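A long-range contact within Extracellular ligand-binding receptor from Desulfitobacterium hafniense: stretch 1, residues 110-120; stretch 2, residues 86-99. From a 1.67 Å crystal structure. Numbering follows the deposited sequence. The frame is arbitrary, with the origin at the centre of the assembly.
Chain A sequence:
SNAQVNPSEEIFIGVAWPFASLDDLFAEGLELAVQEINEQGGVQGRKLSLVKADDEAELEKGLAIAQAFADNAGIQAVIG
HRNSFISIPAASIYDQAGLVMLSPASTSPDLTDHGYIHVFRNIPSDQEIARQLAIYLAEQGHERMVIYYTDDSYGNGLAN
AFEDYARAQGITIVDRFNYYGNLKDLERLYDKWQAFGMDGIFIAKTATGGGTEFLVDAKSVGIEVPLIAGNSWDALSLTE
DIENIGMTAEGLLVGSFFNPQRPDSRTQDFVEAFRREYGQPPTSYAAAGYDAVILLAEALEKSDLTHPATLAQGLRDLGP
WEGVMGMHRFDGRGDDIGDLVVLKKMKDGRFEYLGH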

# COMPACT_ATOMS: atom_id res chain seq x y z
N ASP A 110 -7.74 5.37 8.55
CA ASP A 110 -9.16 5.62 8.68
C ASP A 110 -10.04 4.55 7.98
O ASP A 110 -11.25 4.43 8.27
CB ASP A 110 -9.46 7.01 8.11
CG ASP A 110 -10.86 7.46 8.40
OD1 ASP A 110 -11.23 7.54 9.61
OD2 ASP A 110 -11.60 7.70 7.43
N LEU A 111 -9.45 3.81 7.04
CA LEU A 111 -10.21 2.80 6.31
C LEU A 111 -10.85 1.82 7.28
O LEU A 111 -11.99 1.36 7.07
CB LEU A 111 -9.31 2.09 5.28
CG LEU A 111 -10.03 1.00 4.49
CD1 LEU A 111 -11.12 1.62 3.64
CD2 LEU A 111 -9.00 0.22 3.63
N THR A 112 -10.14 1.52 8.38
CA THR A 112 -10.63 0.46 9.28
C THR A 112 -11.17 1.04 10.58
O THR A 112 -11.32 0.34 11.58
CB THR A 112 -9.52 -0.58 9.55
OG1 THR A 112 -8.33 0.10 9.96
CG2 THR A 112 -9.20 -1.35 8.29
N ASP A 113 -11.51 2.33 10.52
CA ASP A 113 -12.00 3.06 11.68
C ASP A 113 -13.47 3.44 11.51
O ASP A 113 -13.92 4.41 12.10
CB ASP A 113 -11.19 4.37 11.88
CG ASP A 113 -9.84 4.13 12.52
OD1 ASP A 113 -9.53 2.99 12.95
OD2 ASP A 113 -9.07 5.11 12.58
N HIS A 114 -14.23 2.69 10.71
CA HIS A 114 -15.65 3.03 10.51
C HIS A 114 -16.59 1.89 10.92
O HIS A 114 -17.78 1.92 10.59
CB HIS A 114 -15.89 3.32 9.02
CG HIS A 114 -15.34 4.64 8.58
ND1 HIS A 114 -16.03 5.82 8.74
CD2 HIS A 114 -14.17 4.97 7.99
CE1 HIS A 114 -15.30 6.82 8.29
NE2 HIS A 114 -14.17 6.34 7.83
N GLY A 115 -16.04 0.86 11.60
CA GLY A 115 -16.87 -0.27 12.01
C GLY A 115 -17.29 -1.19 10.88
O GLY A 115 -18.18 -2.03 11.08
N TYR A 116 -16.64 -1.10 9.71
CA TYR A 116 -17.04 -2.00 8.63
C TYR A 116 -16.62 -3.42 8.97
O TYR A 116 -15.58 -3.65 9.64
CB TYR A 116 -16.27 -1.64 7.37
CG TYR A 116 -16.44 -0.25 6.81
CD1 TYR A 116 -17.65 0.40 6.86
CD2 TYR A 116 -15.36 0.38 6.19
CE1 TYR A 116 -17.81 1.71 6.27
CE2 TYR A 116 -15.49 1.65 5.64
CZ TYR A 116 -16.70 2.30 5.66
OH TYR A 116 -16.77 3.56 5.05
N ILE A 117 -17.37 -4.39 8.43
CA ILE A 117 -17.11 -5.81 8.67
C ILE A 117 -16.60 -6.51 7.40
O ILE A 117 -16.04 -7.61 7.49
CB ILE A 117 -18.42 -6.51 9.03
CG1 ILE A 117 -18.94 -6.06 10.37
CG2 ILE A 117 -18.23 -8.00 9.09
CD1 ILE A 117 -20.36 -6.63 10.59
N HIS A 118 -16.86 -5.95 6.21
CA HIS A 118 -16.56 -6.65 4.96
C HIS A 118 -15.36 -6.06 4.23
O HIS A 118 -15.13 -6.29 3.03
CB HIS A 118 -17.80 -6.60 4.05
CG HIS A 118 -18.99 -7.28 4.65
ND1 HIS A 118 -19.13 -8.65 4.64
CD2 HIS A 118 -20.06 -6.79 5.33
CE1 HIS A 118 -20.24 -8.98 5.27
NE2 HIS A 118 -20.83 -7.87 5.69
N VAL A 119 -14.63 -5.25 4.95
CA VAL A 119 -13.65 -4.36 4.28
C VAL A 119 -12.25 -4.69 4.81
O VAL A 119 -12.02 -4.73 6.01
CB VAL A 119 -14.01 -2.89 4.59
CG1 VAL A 119 -12.95 -1.93 4.09
CG2 VAL A 119 -15.37 -2.52 4.00
N PHE A 120 -11.31 -4.89 3.89
CA PHE A 120 -9.97 -5.41 4.24
C PHE A 120 -8.90 -4.71 3.44
O PHE A 120 -9.20 -4.12 2.44
CB PHE A 120 -9.88 -6.91 3.92
CG PHE A 120 -10.84 -7.78 4.71
CD1 PHE A 120 -10.42 -8.41 5.86
CD2 PHE A 120 -12.19 -7.92 4.32
CE1 PHE A 120 -11.29 -9.20 6.61
CE2 PHE A 120 -13.06 -8.73 5.04
CZ PHE A 120 -12.60 -9.37 6.19
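Stretch 2, residues 86-99: ISIPAASIYDQAGL

Stretch 2 is a helix that lays one side along the irregular, turning loop of stretch 1, in a mixed contact where small apolar packing around Ala 91 lies between two polar anchors, the carbonyl of Ile 88 and the carboxylate of Asp 95. The two stretches bury 611 Å² between them, both sides summed.

The backbone register gives the direction. Leu 111 CA lies 5.2 Å from Ile 88 CA, and His 118 CA lies 5.2 Å from Asp 95 CA, so from 111 to 118 and from 88 to 95 both chains advance the same way, seven residues on each side. At Val 119 the chain turns back toward Ala 91, with Val 119 CA 6.4 Å from Ala 91 CA. The helix is kinked where the N of Pro 89, which carries no hydrogen, makes no bond to the preceding turn; beyond it, Asp 95 N bonds to Ala 91 O at 2.7 Å. Residues spaced by about one turn, Ile 88, Ala 91 and Asp 95, therefore recur on the side that meets stretch 1.

At the start of the contact, Leu 111 CD1 packs 3.9 Å from Ile 88 CG1 and 4.2 Å from Ala 91 CB. The methyls of Ile 88 also approach a polar pair: its CD1 is 3.7 Å from Asp 110 OD2, and its CG2 is 3.7 Å from His 114 NE2. Those two polar atoms are joined within stretch 1, His 114 NE2 donating to Asp 110 OD2 at 2.9 Å with an angle of 153°.

Tyr 116, with chi1 in m, combines both kinds of contact. Its OH donates to Ile 88 O at 2.9 Å, while its CE2 lies 3.3 Å from Ala 91 CB, a tight apolar contact. Val 119 reaches the same methyl, its CG2 3.7 Å from Ala 91 CB.

Asp 95 supplies the second anchor. With chi1 in t, it brings OD1 to two successive backbone amides, 2.7 Å from Ile 117 N and 2.9 Å from His 118 N, at N-H...acceptor angles of 152° and 151°. One oxygen thus accepts both bonds and ties the loop to the helix just before strand residues 119-120.

The contact closes at the helix end. Gly 98, at phi/psi 66/41, leaves the helix in a Schellman motif, and its CA sits 3.6 Å from the centroid of the His 118 ring, only 12° off the ring normal, a CH-pi contact over the face. The CA-to-CB bond of Leu 99 points away from stretch 1, but its O still lies 3.7 Å from His 118 CB.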

# COMPACT_ATOMS: atom_id res chain seq x y z
N ILE A 86 -10.88 7.28 -2.19
CA ILE A 86 -11.92 6.52 -2.88
C ILE A 86 -12.31 5.27 -2.11
O ILE A 86 -13.49 5.02 -1.89
CB ILE A 86 -11.46 6.20 -4.32
CG1 ILE A 86 -11.05 7.50 -4.99
CG2 ILE A 86 -12.56 5.39 -5.11
CD1 ILE A 86 -10.73 7.32 -6.47
N SER A 87 -11.34 4.50 -1.62
CA SER A 87 -11.69 3.27 -0.89
C SER A 87 -12.54 3.54 0.36
O SER A 87 -13.46 2.77 0.67
CB SER A 87 -10.42 2.50 -0.48
OG SER A 87 -9.77 1.95 -1.60
N ILE A 88 -12.22 4.59 1.11
CA ILE A 88 -12.96 4.83 2.35
C ILE A 88 -14.49 5.04 2.10
O ILE A 88 -15.32 4.32 2.67
CB ILE A 88 -12.31 5.98 3.16
CG1 ILE A 88 -10.92 5.52 3.64
CG2 ILE A 88 -13.21 6.44 4.30
CD1 ILE A 88 -10.11 6.74 4.16
N PRO A 89 -14.86 5.97 1.21
CA PRO A 89 -16.32 6.03 1.00
C PRO A 89 -16.88 4.85 0.21
O PRO A 89 -18.03 4.42 0.49
CB PRO A 89 -16.52 7.34 0.23
CG PRO A 89 -15.20 7.69 -0.31
CD PRO A 89 -14.13 7.10 0.59
N ALA A 90 -16.13 4.32 -0.76
CA ALA A 90 -16.64 3.17 -1.52
C ALA A 90 -16.89 1.96 -0.60
O ALA A 90 -17.85 1.23 -0.78
CB ALA A 90 -15.68 2.75 -2.64
N ALA A 91 -16.02 1.78 0.40
CA ALA A 91 -16.19 0.72 1.40
C ALA A 91 -17.55 0.78 2.10
O ALA A 91 -18.05 -0.28 2.56
CB ALA A 91 -15.09 0.83 2.47
N SER A 92 -18.17 1.96 2.19
CA SER A 92 -19.48 2.03 2.85
C SER A 92 -20.52 1.28 2.01
O SER A 92 -21.40 0.61 2.54
CB SER A 92 -19.92 3.49 3.07
OG SER A 92 -21.24 3.52 3.68
N ILE A 93 -20.44 1.46 0.69
CA ILE A 93 -21.32 0.78 -0.25
C ILE A 93 -21.07 -0.72 -0.20
O ILE A 93 -22.01 -1.52 -0.15
CB ILE A 93 -21.10 1.32 -1.69
CG1 ILE A 93 -21.53 2.79 -1.77
CG2 ILE A 93 -21.88 0.45 -2.73
CD1 ILE A 93 -21.21 3.43 -3.14
N TYR A 94 -19.81 -1.15 -0.25
CA TYR A 94 -19.53 -2.58 -0.19
C TYR A 94 -19.96 -3.17 1.14
O TYR A 94 -20.59 -4.22 1.16
CB TYR A 94 -18.04 -2.79 -0.39
CG TYR A 94 -17.53 -2.37 -1.77
CD1 TYR A 94 -18.04 -2.95 -2.95
CD2 TYR A 94 -16.52 -1.42 -1.88
CE1 TYR A 94 -17.57 -2.56 -4.20
CE2 TYR A 94 -15.99 -1.08 -3.12
CZ TYR A 94 -16.53 -1.65 -4.28
OH TYR A 94 -16.02 -1.25 -5.49
N ASP A 95 -19.69 -2.46 2.24
CA ASP A 95 -20.03 -3.00 3.56
C ASP A 95 -21.55 -3.16 3.73
O ASP A 95 -22.04 -4.18 4.25
CB ASP A 95 -19.45 -2.13 4.66
CG ASP A 95 -19.50 -2.80 6.03
OD1 ASP A 95 -18.85 -3.83 6.23
OD2 ASP A 95 -20.21 -2.28 6.90
N GLN A 96 -22.31 -2.13 3.34
CA GLN A 96 -23.75 -2.22 3.47
C GLN A 96 -24.33 -3.32 2.57
O GLN A 96 -25.39 -3.89 2.87
CB GLN A 96 -24.41 -0.88 3.10
CG GLN A 96 -24.45 0.09 4.23
CD GLN A 96 -25.78 -0.02 4.98
OE1 GLN A 96 -26.81 0.54 4.56
NE2 GLN A 96 -25.77 -0.77 6.08
N ALA A 97 -23.69 -3.58 1.43
CA ALA A 97 -24.10 -4.71 0.55
C ALA A 97 -23.63 -6.11 1.00
O ALA A 97 -24.01 -7.13 0.39
CB ALA A 97 -23.64 -4.47 -0.89
N GLY A 98 -22.78 -6.18 2.01
CA GLY A 98 -22.26 -7.46 2.46
C GLY A 98 -21.38 -8.06 1.38
O GLY A 98 -21.49 -9.24 1.09
N LEU A 99 -20.55 -7.22 0.74
CA LEU A 99 -19.61 -7.71 -0.27
C LEU A 99 -18.20 -7.32 0.13
O LEU A 99 -17.94 -6.15 0.42
CB LEU A 99 -19.97 -7.04 -1.61
CG LEU A 99 -19.17 -7.43 -2.86
CD1 LEU A 99 -19.37 -8.92 -3.12
CD2 LEU A 99 -19.71 -6.59 -4.02